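Local coordinates for insecticidal crystal protein Cry7Cal (Bacillus thuringiensis, PDB 5ZI1) that acts as an insecticidal toxin against the locust Locusta migratoria manilensis and, as in other delta-endotoxins, probably does so after binding receptors in the target insect, at residues 529-535 with 585-591; 541-547 with 562-568; 522-528 with 592-598; 506-512 with 576-582. Residue numbers count along the deposited sequence, not the author numbering.

Contact 1. Residues 529-535 with 585-591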
# COMPACT_ATOMS: atom_id res chain seq x y z
N ALA A 529 -11.69 -15.66 4.02
CA ALA A 529 -13.05 -15.35 4.42
C ALA A 529 -13.98 -16.17 3.54
O ALA A 529 -13.66 -16.44 2.38
CB ALA A 529 -13.36 -13.85 4.27
N ALA A 530 -15.11 -16.59 4.11
CA ALA A 530 -16.01 -17.47 3.38
C ALA A 530 -17.42 -17.32 3.92
O ALA A 530 -17.61 -17.04 5.10
CB ALA A 530 -15.56 -18.94 3.46
N THR A 531 -18.39 -17.49 3.02
CA THR A 531 -19.82 -17.46 3.32
C THR A 531 -20.39 -18.85 3.56
O THR A 531 -21.59 -18.97 3.84
CB THR A 531 -20.59 -16.81 2.17
OG1 THR A 531 -20.27 -17.48 0.95
CG2 THR A 531 -20.22 -15.33 2.04
N GLY A 532 -19.57 -19.89 3.44
CA GLY A 532 -20.02 -21.25 3.68
C GLY A 532 -18.83 -22.13 3.97
O GLY A 532 -17.68 -21.68 3.99
N ASP A 533 -19.12 -23.41 4.18
CA ASP A 533 -18.13 -24.40 4.58
C ASP A 533 -17.49 -25.04 3.35
O ASP A 533 -18.11 -25.12 2.28
CB ASP A 533 -18.78 -25.49 5.45
CG ASP A 533 -19.73 -24.92 6.52
OD1 ASP A 533 -19.51 -23.78 7.00
OD2 ASP A 533 -20.69 -25.63 6.90
N GLY A 534 -16.27 -25.53 3.52
CA GLY A 534 -15.67 -26.31 2.46
C GLY A 534 -14.31 -26.84 2.84
O GLY A 534 -13.93 -26.83 4.02
N VAL A 535 -13.56 -27.28 1.83
CA VAL A 535 -12.29 -27.96 2.01
C VAL A 535 -11.26 -27.33 1.08
O VAL A 535 -11.52 -27.14 -0.11
CB VAL A 535 -12.42 -29.48 1.74
CG1 VAL A 535 -11.07 -30.15 1.76
CG2 VAL A 535 -13.33 -30.11 2.78
N THR A 585 -17.33 -28.74 -0.90
CA THR A 585 -17.44 -27.34 -0.56
C THR A 585 -18.86 -26.88 -0.86
O THR A 585 -19.44 -27.23 -1.89
CB THR A 585 -16.41 -26.50 -1.34
OG1 THR A 585 -15.09 -26.89 -0.94
CG2 THR A 585 -16.59 -25.00 -1.10
N SER A 586 -19.43 -26.09 0.06
CA SER A 586 -20.78 -25.59 -0.13
C SER A 586 -20.84 -24.63 -1.32
O SER A 586 -19.84 -24.33 -1.97
CB SER A 586 -21.27 -24.90 1.14
OG SER A 586 -20.46 -23.76 1.42
N ASN A 587 -22.05 -24.16 -1.61
CA ASN A 587 -22.27 -23.21 -2.70
C ASN A 587 -22.08 -21.81 -2.14
O ASN A 587 -23.03 -21.10 -1.81
CB ASN A 587 -23.66 -23.41 -3.30
CG ASN A 587 -23.91 -22.52 -4.50
OD1 ASN A 587 -23.03 -21.76 -4.91
ND2 ASN A 587 -25.10 -22.62 -5.07
N CYS A 588 -20.82 -21.41 -2.00
CA CYS A 588 -20.47 -20.22 -1.26
C CYS A 588 -19.43 -19.41 -2.03
O CYS A 588 -19.04 -19.75 -3.15
CB CYS A 588 -19.93 -20.58 0.13
SG CYS A 588 -18.38 -21.51 0.05
N THR A 589 -18.98 -18.33 -1.40
CA THR A 589 -17.91 -17.47 -1.89
C THR A 589 -16.77 -17.53 -0.88
O THR A 589 -17.01 -17.53 0.34
CB THR A 589 -18.42 -16.02 -2.10
OG1 THR A 589 -19.30 -15.99 -3.22
CG2 THR A 589 -17.29 -15.04 -2.37
N ILE A 590 -15.55 -17.63 -1.39
CA ILE A 590 -14.33 -17.70 -0.60
C ILE A 590 -13.41 -16.56 -1.04
O ILE A 590 -13.24 -16.32 -2.24
CB ILE A 590 -13.60 -19.05 -0.75
CG1 ILE A 590 -14.49 -20.21 -0.29
CG2 ILE A 590 -12.30 -19.07 0.01
CD1 ILE A 590 -14.98 -21.03 -1.43
N TYR A 591 -12.83 -15.87 -0.06
CA TYR A 591 -11.86 -14.82 -0.33
C TYR A 591 -10.52 -15.26 0.24
O TYR A 591 -10.46 -15.72 1.38
CB TYR A 591 -12.30 -13.50 0.29
CG TYR A 591 -13.66 -13.04 -0.14
CD1 TYR A 591 -14.80 -13.42 0.57
CD2 TYR A 591 -13.82 -12.24 -1.28
CE1 TYR A 591 -16.05 -13.01 0.18
CE2 TYR A 591 -15.07 -11.81 -1.67
CZ TYR A 591 -16.18 -12.20 -0.94
OH TYR A 591 -17.44 -11.78 -1.35

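Contact 2. Residues 541-547 with 562-568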
# COMPACT_ATOMS: atom_id res chain seq x y z
N ILE A 541 1.44 -30.31 0.86
CA ILE A 541 0.80 -30.69 2.10
C ILE A 541 -0.18 -31.80 1.81
O ILE A 541 -1.03 -31.67 0.92
CB ILE A 541 0.10 -29.49 2.77
CG1 ILE A 541 1.18 -28.53 3.25
CG2 ILE A 541 -0.76 -29.98 3.94
CD1 ILE A 541 0.68 -27.21 3.58
N ALA A 542 -0.03 -32.90 2.55
CA ALA A 542 -0.75 -34.13 2.22
C ALA A 542 -2.24 -34.00 2.48
O ALA A 542 -3.05 -34.29 1.59
CB ALA A 542 -0.16 -35.29 3.02
N HIS A 543 -2.64 -33.58 3.67
CA HIS A 543 -4.06 -33.57 4.02
C HIS A 543 -4.73 -32.25 3.68
O HIS A 543 -4.18 -31.17 3.91
CB HIS A 543 -4.26 -33.89 5.50
CG HIS A 543 -3.83 -35.27 5.88
ND1 HIS A 543 -3.91 -35.76 7.16
CD2 HIS A 543 -3.30 -36.27 5.13
CE1 HIS A 543 -3.45 -37.00 7.19
NE2 HIS A 543 -3.07 -37.33 5.97
N ASP A 544 -5.93 -32.34 3.10
CA ASP A 544 -6.77 -31.18 2.87
C ASP A 544 -7.42 -30.75 4.17
O ASP A 544 -7.61 -31.56 5.08
CB ASP A 544 -7.83 -31.50 1.81
CG ASP A 544 -7.24 -32.09 0.52
OD1 ASP A 544 -6.00 -32.05 0.34
OD2 ASP A 544 -8.04 -32.59 -0.31
N GLU A 545 -7.77 -29.47 4.27
CA GLU A 545 -8.25 -28.92 5.53
C GLU A 545 -9.66 -28.36 5.37
O GLU A 545 -9.89 -27.47 4.54
CB GLU A 545 -7.29 -27.86 6.07
CG GLU A 545 -7.50 -27.53 7.56
CD GLU A 545 -7.15 -28.68 8.51
OE1 GLU A 545 -7.60 -28.64 9.68
OE2 GLU A 545 -6.42 -29.64 8.11
N TYR A 546 -10.59 -28.87 6.16
CA TYR A 546 -11.95 -28.33 6.20
C TYR A 546 -11.96 -26.95 6.85
O TYR A 546 -11.30 -26.73 7.87
CB TYR A 546 -12.84 -29.30 6.98
CG TYR A 546 -14.27 -28.87 7.26
CD1 TYR A 546 -15.27 -29.06 6.32
CD2 TYR A 546 -14.62 -28.34 8.50
CE1 TYR A 546 -16.59 -28.69 6.58
CE2 TYR A 546 -15.95 -27.98 8.78
CZ TYR A 546 -16.93 -28.16 7.81
OH TYR A 546 -18.24 -27.81 8.06
N PHE A 547 -12.69 -26.00 6.25
CA PHE A 547 -12.89 -24.67 6.83
C PHE A 547 -14.37 -24.35 6.98
O PHE A 547 -15.21 -24.79 6.20
CB PHE A 547 -12.25 -23.55 5.99
CG PHE A 547 -12.82 -23.44 4.60
CD1 PHE A 547 -13.91 -22.63 4.34
CD2 PHE A 547 -12.28 -24.17 3.57
CE1 PHE A 547 -14.45 -22.56 3.06
CE2 PHE A 547 -12.80 -24.10 2.29
CZ PHE A 547 -13.88 -23.30 2.03
N LEU A 562 -6.72 -20.41 8.59
CA LEU A 562 -6.91 -21.82 8.27
C LEU A 562 -5.53 -22.41 8.04
O LEU A 562 -4.83 -22.00 7.11
CB LEU A 562 -7.78 -21.95 7.02
CG LEU A 562 -7.94 -23.33 6.39
CD1 LEU A 562 -9.11 -23.25 5.54
CD2 LEU A 562 -6.76 -23.74 5.46
N THR A 563 -5.16 -23.39 8.84
CA THR A 563 -3.82 -23.94 8.81
C THR A 563 -3.80 -25.30 8.14
O THR A 563 -4.59 -26.18 8.49
CB THR A 563 -3.25 -24.00 10.23
OG1 THR A 563 -3.33 -22.70 10.81
CG2 THR A 563 -1.81 -24.48 10.22
N MET A 564 -2.89 -25.47 7.18
CA MET A 564 -2.67 -26.75 6.53
C MET A 564 -1.28 -27.24 6.89
O MET A 564 -0.31 -26.48 6.81
CB MET A 564 -2.84 -26.64 5.02
CG MET A 564 -4.26 -26.41 4.60
SD MET A 564 -4.39 -25.86 2.89
CE MET A 564 -3.64 -24.25 3.10
N GLY A 565 -1.18 -28.50 7.28
CA GLY A 565 0.05 -29.04 7.80
C GLY A 565 0.07 -29.22 9.30
O GLY A 565 1.15 -29.38 9.87
N ASN A 566 -1.09 -29.20 9.96
CA ASN A 566 -1.14 -29.52 11.38
C ASN A 566 -1.05 -31.02 11.62
O ASN A 566 -0.48 -31.45 12.63
CB ASN A 566 -2.41 -28.94 12.01
CG ASN A 566 -2.28 -27.47 12.37
OD1 ASN A 566 -1.18 -26.98 12.64
ND2 ASN A 566 -3.41 -26.77 12.41
N ASP A 567 -1.59 -31.83 10.70
CA ASP A 567 -1.43 -33.28 10.82
C ASP A 567 0.03 -33.69 10.61
O ASP A 567 0.65 -34.30 11.49
CB ASP A 567 -2.35 -34.01 9.82
CG ASP A 567 -3.84 -33.68 10.04
OD1 ASP A 567 -4.19 -33.13 11.11
OD2 ASP A 567 -4.67 -34.00 9.16
N TYR A 568 0.61 -33.34 9.46
CA TYR A 568 2.03 -33.58 9.22
C TYR A 568 2.63 -32.43 8.42
O TYR A 568 2.08 -32.04 7.39
CB TYR A 568 2.29 -34.90 8.46
CG TYR A 568 1.57 -36.11 9.03
CD1 TYR A 568 2.17 -36.89 10.01
CD2 TYR A 568 0.31 -36.47 8.59
CE1 TYR A 568 1.53 -38.01 10.54
CE2 TYR A 568 -0.34 -37.57 9.12
CZ TYR A 568 0.27 -38.34 10.09
OH TYR A 568 -0.37 -39.45 10.61
O HOH W 1 1.75 -32.89 4.36

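Contact 3. Residues 522-528 with 592-598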
# COMPACT_ATOMS: atom_id res chain seq x y z
N ILE A 522 7.34 -26.80 6.24
CA ILE A 522 6.39 -25.69 6.30
C ILE A 522 5.06 -26.11 6.93
O ILE A 522 4.67 -27.28 6.93
CB ILE A 522 6.13 -25.09 4.90
CG1 ILE A 522 5.66 -26.22 3.94
CG2 ILE A 522 7.37 -24.29 4.39
CD1 ILE A 522 5.16 -25.74 2.57
N LYS A 523 4.37 -25.10 7.45
CA LYS A 523 2.92 -25.10 7.59
C LYS A 523 2.44 -23.96 6.71
O LYS A 523 3.09 -22.91 6.65
CB LYS A 523 2.52 -24.88 9.04
CG LYS A 523 2.32 -26.14 9.83
CD LYS A 523 1.46 -25.89 11.05
CE LYS A 523 2.28 -25.15 12.09
NZ LYS A 523 1.52 -25.12 13.37
N VAL A 524 1.32 -24.15 6.01
CA VAL A 524 0.70 -23.10 5.22
C VAL A 524 -0.56 -22.63 5.94
O VAL A 524 -1.51 -23.40 6.12
CB VAL A 524 0.38 -23.58 3.80
CG1 VAL A 524 -0.46 -22.57 3.03
CG2 VAL A 524 1.66 -23.85 3.04
N ARG A 525 -0.58 -21.36 6.33
CA ARG A 525 -1.73 -20.74 6.95
C ARG A 525 -2.31 -19.72 5.98
O ARG A 525 -1.63 -18.76 5.60
CB ARG A 525 -1.34 -20.07 8.26
CG ARG A 525 -2.51 -19.52 9.06
CD ARG A 525 -2.04 -19.11 10.44
NE ARG A 525 -1.16 -17.96 10.39
CZ ARG A 525 -0.47 -17.49 11.43
NH1 ARG A 525 -0.54 -18.08 12.61
NH2 ARG A 525 0.30 -16.42 11.30
N VAL A 526 -3.54 -19.96 5.55
CA VAL A 526 -4.26 -19.04 4.68
C VAL A 526 -5.09 -18.09 5.53
O VAL A 526 -5.76 -18.51 6.49
CB VAL A 526 -5.14 -19.82 3.70
CG1 VAL A 526 -5.98 -18.86 2.89
CG2 VAL A 526 -4.27 -20.70 2.81
N ARG A 527 -5.03 -16.80 5.22
CA ARG A 527 -5.91 -15.80 5.80
C ARG A 527 -7.05 -15.61 4.80
O ARG A 527 -6.83 -15.09 3.70
CB ARG A 527 -5.16 -14.51 6.07
CG ARG A 527 -6.02 -13.36 6.53
CD ARG A 527 -5.17 -12.23 7.07
NE ARG A 527 -5.94 -11.38 7.98
CZ ARG A 527 -6.68 -10.35 7.60
NH1 ARG A 527 -6.78 -10.03 6.31
NH2 ARG A 527 -7.35 -9.64 8.51
N TYR A 528 -8.26 -16.05 5.19
CA TYR A 528 -9.36 -16.23 4.26
C TYR A 528 -10.67 -15.72 4.86
O TYR A 528 -10.76 -15.40 6.05
CB TYR A 528 -9.54 -17.70 3.88
CG TYR A 528 -10.34 -18.45 4.91
CD1 TYR A 528 -9.76 -18.84 6.10
CD2 TYR A 528 -11.67 -18.75 4.70
CE1 TYR A 528 -10.51 -19.51 7.08
CE2 TYR A 528 -12.42 -19.41 5.66
CZ TYR A 528 -11.83 -19.80 6.84
OH TYR A 528 -12.56 -20.47 7.81
N ILE A 592 -9.47 -15.13 -0.57
CA ILE A 592 -8.12 -15.48 -0.16
C ILE A 592 -7.33 -14.18 -0.11
O ILE A 592 -7.21 -13.48 -1.12
CB ILE A 592 -7.46 -16.48 -1.12
CG1 ILE A 592 -8.35 -17.71 -1.34
CG2 ILE A 592 -6.05 -16.85 -0.63
CD1 ILE A 592 -8.50 -18.62 -0.13
N ASP A 593 -6.81 -13.86 1.06
CA ASP A 593 -6.03 -12.64 1.22
C ASP A 593 -4.55 -12.99 1.15
O ASP A 593 -3.93 -12.83 0.09
CB ASP A 593 -6.42 -11.95 2.53
CG ASP A 593 -5.49 -10.82 2.90
OD1 ASP A 593 -4.92 -10.19 1.98
OD2 ASP A 593 -5.33 -10.56 4.12
N LYS A 594 -3.98 -13.50 2.24
CA LYS A 594 -2.56 -13.80 2.31
C LYS A 594 -2.32 -15.30 2.45
O LYS A 594 -3.16 -16.06 2.99
CB LYS A 594 -1.89 -13.07 3.48
CG LYS A 594 -2.14 -11.57 3.51
CD LYS A 594 -1.44 -10.83 2.34
CE LYS A 594 -1.78 -9.33 2.35
NZ LYS A 594 -1.47 -8.68 3.66
N ILE A 595 -1.15 -15.73 1.98
CA ILE A 595 -0.66 -17.09 2.18
C ILE A 595 0.54 -16.99 3.09
O ILE A 595 1.49 -16.26 2.79
CB ILE A 595 -0.28 -17.75 0.86
CG1 ILE A 595 -1.33 -17.41 -0.19
CG2 ILE A 595 -0.16 -19.24 1.06
CD1 ILE A 595 -2.64 -18.07 0.10
N GLU A 596 0.51 -17.72 4.21
CA GLU A 596 1.56 -17.59 5.21
C GLU A 596 2.27 -18.92 5.37
O GLU A 596 1.64 -19.93 5.71
CB GLU A 596 1.02 -17.08 6.53
CG GLU A 596 0.51 -15.66 6.43
CD GLU A 596 -0.17 -15.20 7.69
OE1 GLU A 596 -0.43 -16.07 8.55
OE2 GLU A 596 -0.45 -13.98 7.81
N PHE A 597 3.58 -18.90 5.12
CA PHE A 597 4.45 -20.06 5.26
C PHE A 597 5.08 -19.98 6.64
O PHE A 597 5.89 -19.09 6.91
CB PHE A 597 5.47 -20.07 4.13
CG PHE A 597 4.84 -20.22 2.78
CD1 PHE A 597 4.35 -19.12 2.11
CD2 PHE A 597 4.67 -21.46 2.21
CE1 PHE A 597 3.72 -19.25 0.87
CE2 PHE A 597 4.05 -21.60 0.98
CZ PHE A 597 3.57 -20.49 0.31
N ILE A 598 4.68 -20.89 7.51
CA ILE A 598 5.10 -20.90 8.90
C ILE A 598 6.23 -21.92 9.04
O ILE A 598 6.08 -23.05 8.56
CB ILE A 598 3.92 -21.24 9.83
CG1 ILE A 598 2.88 -20.10 9.76
CG2 ILE A 598 4.38 -21.52 11.27
CD1 ILE A 598 1.54 -20.46 10.34

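Contact 4. Residues 506-512 with 576-582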
# COMPACT_ATOMS: atom_id res chain seq x y z
N SER A 506 -12.61 -26.33 -12.12
CA SER A 506 -12.02 -27.46 -11.43
C SER A 506 -11.61 -26.98 -10.04
O SER A 506 -11.93 -25.87 -9.62
CB SER A 506 -10.84 -28.04 -12.23
OG SER A 506 -9.67 -27.25 -12.07
N ASN A 507 -10.90 -27.85 -9.31
CA ASN A 507 -10.51 -27.52 -7.95
C ASN A 507 -9.43 -26.45 -7.89
O ASN A 507 -9.30 -25.78 -6.86
CB ASN A 507 -10.02 -28.78 -7.24
CG ASN A 507 -11.13 -29.78 -6.94
OD1 ASN A 507 -12.33 -29.46 -7.03
ND2 ASN A 507 -10.74 -30.99 -6.58
N GLN A 508 -8.65 -26.29 -8.95
CA GLN A 508 -7.47 -25.44 -8.88
C GLN A 508 -7.87 -23.97 -8.84
O GLN A 508 -8.69 -23.51 -9.65
CB GLN A 508 -6.55 -25.71 -10.07
CG GLN A 508 -5.22 -24.99 -9.95
CD GLN A 508 -4.15 -25.56 -10.86
OE1 GLN A 508 -3.59 -24.86 -11.70
NE2 GLN A 508 -3.85 -26.85 -10.69
N VAL A 509 -7.29 -23.22 -7.91
CA VAL A 509 -7.57 -21.79 -7.80
C VAL A 509 -6.46 -20.97 -8.45
O VAL A 509 -6.72 -20.15 -9.34
CB VAL A 509 -7.76 -21.36 -6.34
CG1 VAL A 509 -7.94 -19.85 -6.26
CG2 VAL A 509 -8.95 -22.10 -5.70
N PHE A 510 -5.21 -21.16 -8.02
CA PHE A 510 -4.13 -20.37 -8.60
C PHE A 510 -2.84 -21.16 -8.62
O PHE A 510 -2.71 -22.22 -7.99
CB PHE A 510 -3.95 -19.03 -7.86
CG PHE A 510 -3.40 -19.14 -6.44
CD1 PHE A 510 -2.09 -19.53 -6.20
CD2 PHE A 510 -4.18 -18.75 -5.36
CE1 PHE A 510 -1.59 -19.58 -4.92
CE2 PHE A 510 -3.67 -18.80 -4.08
CZ PHE A 510 -2.38 -19.22 -3.86
N ARG A 511 -1.85 -20.62 -9.36
CA ARG A 511 -0.49 -21.13 -9.32
C ARG A 511 0.46 -20.04 -8.88
O ARG A 511 0.31 -18.88 -9.23
CB ARG A 511 0.02 -21.58 -10.68
CG ARG A 511 -1.04 -21.92 -11.66
CD ARG A 511 -0.45 -22.80 -12.69
NE ARG A 511 -1.41 -23.18 -13.71
CZ ARG A 511 -1.50 -24.41 -14.19
NH1 ARG A 511 -2.40 -24.68 -15.12
NH2 ARG A 511 -0.69 -25.36 -13.72
N MET A 512 1.52 -20.46 -8.19
CA MET A 512 2.49 -19.55 -7.62
C MET A 512 3.83 -20.25 -7.62
O MET A 512 3.89 -21.46 -7.36
CB MET A 512 2.05 -19.16 -6.20
CG MET A 512 2.98 -18.26 -5.44
SD MET A 512 2.28 -17.94 -3.79
CE MET A 512 0.97 -16.77 -4.17
N SER A 576 3.64 -24.09 -6.46
CA SER A 576 2.60 -24.35 -5.48
C SER A 576 1.24 -23.92 -6.00
O SER A 576 1.11 -22.85 -6.60
CB SER A 576 2.86 -23.63 -4.16
OG SER A 576 3.98 -24.17 -3.49
N MET A 577 0.24 -24.75 -5.72
CA MET A 577 -1.12 -24.53 -6.14
C MET A 577 -2.02 -24.54 -4.91
O MET A 577 -1.80 -25.33 -3.99
CB MET A 577 -1.58 -25.60 -7.13
CG MET A 577 -1.52 -25.15 -8.58
SD MET A 577 -0.29 -25.98 -9.60
CE MET A 577 1.14 -25.98 -8.53
N LEU A 578 -2.99 -23.62 -4.89
CA LEU A 578 -4.06 -23.67 -3.91
C LEU A 578 -5.28 -24.27 -4.59
O LEU A 578 -5.55 -23.97 -5.76
CB LEU A 578 -4.40 -22.29 -3.35
CG LEU A 578 -5.41 -22.30 -2.18
CD1 LEU A 578 -4.96 -21.39 -1.05
CD2 LEU A 578 -6.81 -21.94 -2.61
N TYR A 579 -5.99 -25.12 -3.86
CA TYR A 579 -7.14 -25.83 -4.40
C TYR A 579 -8.34 -25.62 -3.49
O TYR A 579 -8.19 -25.48 -2.27
CB TYR A 579 -6.88 -27.34 -4.52
CG TYR A 579 -5.67 -27.74 -5.32
CD1 TYR A 579 -4.42 -27.77 -4.74
CD2 TYR A 579 -5.79 -28.12 -6.65
CE1 TYR A 579 -3.31 -28.15 -5.47
CE2 TYR A 579 -4.68 -28.49 -7.39
CZ TYR A 579 -3.44 -28.51 -6.79
OH TYR A 579 -2.33 -28.89 -7.50
N ILE A 580 -9.51 -25.60 -4.09
CA ILE A 580 -10.78 -25.73 -3.40
C ILE A 580 -11.40 -27.02 -3.88
O ILE A 580 -11.63 -27.18 -5.09
CB ILE A 580 -11.72 -24.55 -3.68
CG1 ILE A 580 -11.13 -23.23 -3.16
CG2 ILE A 580 -13.10 -24.81 -3.07
CD1 ILE A 580 -10.95 -23.19 -1.66
N ILE A 581 -11.67 -27.94 -2.96
CA ILE A 581 -12.24 -29.23 -3.32
C ILE A 581 -13.73 -29.00 -3.55
O ILE A 581 -14.51 -28.94 -2.59
CB ILE A 581 -11.98 -30.30 -2.25
CG1 ILE A 581 -10.51 -30.27 -1.84
CG2 ILE A 581 -12.38 -31.68 -2.75
CD1 ILE A 581 -9.54 -30.40 -3.00
N LYS A 582 -14.12 -28.84 -4.82
CA LYS A 582 -15.50 -28.46 -5.15
C LYS A 582 -16.51 -29.41 -4.50
O LYS A 582 -17.47 -28.96 -3.88
CB LYS A 582 -15.71 -28.44 -6.66
CG LYS A 582 -15.08 -27.27 -7.38
CD LYS A 582 -15.51 -27.21 -8.84
CE LYS A 582 -16.80 -26.43 -9.02
NZ LYS A 582 -18.02 -27.25 -9.16

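Contact 1. Residues 529-535 with 585-591
Residues 529-535 carry the chain from strand 521-530 to strand 534-538, and 585-591 accompany them, first by strand pairing and then by side-chain hydrogen bonds. Ala-529 begins as a regular antiparallel hydrogen-bonded pair: its N donates to Tyr-591 O (2.9 Å), its O accepts from Tyr-591 N (2.6 Å), and its CB lies 4.0 Å from Tyr-591 CD1. Ala-530 forms the next, non-hydrogen-bonded pair, its CB 4.1 Å from Ile-590 CG1 on the opposite face of the sheet. At Thr-531 the pairing turns hybrid. The backbone still bonds, N to Thr-589 O at 3.0 Å, but the return bond, from Thr-589 N, goes to the side-chain OG1 of Thr-531 (2.8 Å). Gly-532 has no room for a side chain, since a CB here would collide with Ser-586 OG and Cys-588 CB. The carbonyl O of Asp-533 then accepts two bonds, from Ser-586 N and Ser-586 OG, each 2.8 Å. Gly-534 again must be bare, because a CB would run into Thr-585 CG2. Val-535 N donates to Thr-585 OG1 (3.2 Å), a hydroxyl also bonded to Ile-581 O. By then residues 534-535 have joined the second sheet, Gly-534 sharing a backbone hydrogen bond with Phe-547. Such a crossing between facing sheets belongs to the beta-sandwich of the C-terminal domain, domain III of the three-domain Cry toxins.

Contact 2. Residues 541-547 with 562-568
The strands 545-547 and 562-564 run almost exactly antiparallel, at 173°, yet their axes come no closer than 7.7 Å and no backbone hydrogen bond joins them; side chains fill the gap instead. Gly-565 interrupts the second strand just after Met-564, with a positive phi (104°) at which a CB would jam against the preceding carbonyl. Next to this glycine Ile-541 places its CD1 3.8 Å from Met-564 CB. Glu-545 lays its aliphatic part across the gap, with CB 3.7 Å from Met-564 CG and CG 3.3 Å from Thr-563 O. At the exposed end His-543 ND1 donates to Asp-567 OD2 (2.8 Å), while Tyr-568 turns its ring edge to the histidine face in an offset edge-to-face pair, and a water links Ala-542 N (2.5 Å) to Tyr-568 O (3.2 Å). The contact thus joins the two sheets of the domain III beta-sandwich: Glu-545 and Phe-547 bond to Met-536 and Gly-534 of strand 534-538, Leu-562 and Met-564 to Val-526 and Val-524 of strand 521-530.

Contact 3. Residues 522-528 with 592-598
A classic beta bulge interrupts this long antiparallel pairing, with Asp-593 and Lys-594 both facing Arg-527. Before the bulge the register is regular: Lys-523 N to Ile-598 O (2.9 Å) and Ile-598 N to Lys-523 O (2.7 Å), then Arg-525 N to Glu-596 O (2.7 Å) and Glu-596 N to Arg-525 O (2.8 Å). At the bulge the partners split, Arg-527 N bonding to Lys-594 O (3.0 Å) while Asp-593 N bonds to Arg-527 O (2.9 Å). The axes of the two strands approach to 4.5 Å with directions 155° apart. These strands lie inside one sheet of the domain III beta-sandwich, and their two faces differ, as is usual in a sandwich. The face turned to the other sheet is largely apolar: Val-524 CG1 meets Ile-595 CG2 at 3.9 Å, Val-524 CG2 meets Phe-597 CE2 at 3.9 Å, and Val-526 CG1 meets Ile-592 CD1 at 3.9 Å. The other face is rich in charge, with two salt bridges. Arg-525 NE and NH2 both donate to Glu-596 OE1, at 2.7 and 2.9 Å, with Ile-598 CD1 over the guanidinium face; Tyr-241, from far earlier in the chain, makes a cation-pi contact with this arginine and a hydrogen bond to Glu-596. Near the bulge Arg-527 NH1 bridges to Asp-593 OD2 (2.7 Å), and its guanidinium also makes a cation-pi contact with Tyr-559.

Contact 4. Residues 506-512 with 576-582
In a beta-sandwich a bulge can swing a side chain into the core, and the pairing of 508-512 with 576-580 is a clear case. The antiparallel register slips by one between Gln-508 and Phe-510, so that Val-509 directs its CA-to-CB bond toward the neighbouring strand 576-580. Its CG2 is the bump, seated between Leu-578 CD2 (3.8 Å) and Ile-580 CG1 (3.5 Å); the valine side chain also touches Leu-497 and Ile-499 of the opposite sheet. Phe-510 forms the next wall: Leu-578 CB sits over its ring face in a CH-pi contact, 3.6 Å from CE2. On the other side of the sheet, Gln-508 lies along the hollow between Met-577 and Tyr-579, its CD 3.5 Å from Met-577 CG and its NE2 3.8 Å from Tyr-579 CE2. The backbone records the slip. Val-509 N bonds to Leu-578 O at 2.9 Å, but Leu-578 N reaches Phe-510 O only weakly, at 3.4 Å, before Met-512 and Ser-576 restore a regular pair. At the far end Asn-507 extends the pairing past the strand: its O accepts from Ile-580 N (2.8 Å), and its side-chain OD1 accepts from Lys-582 N at 2.9 Å.

All four contacts lie in the C-terminal domain, with centres 11 to 16 Å apart. Contact 3 and the start of contact 1 are successive parts of one pairing, strand 521-530 with strand 589-599; contact 1 then follows the chain over to strand 534-538. Contact 4 joins two neighbouring strands of the facing sheet, and its Leu-578 and Phe-510 meet Val-526 and Ile-595 of contact 3 across the core. Contact 2 bridges strands of the two sheets. Along the chain, contact 2 is nested within the other three and contact 1 within contact 3, while contact 4 crosses both contacts 1 and 3. This interleaving of segments distant in sequence ties both sheets into one sandwich.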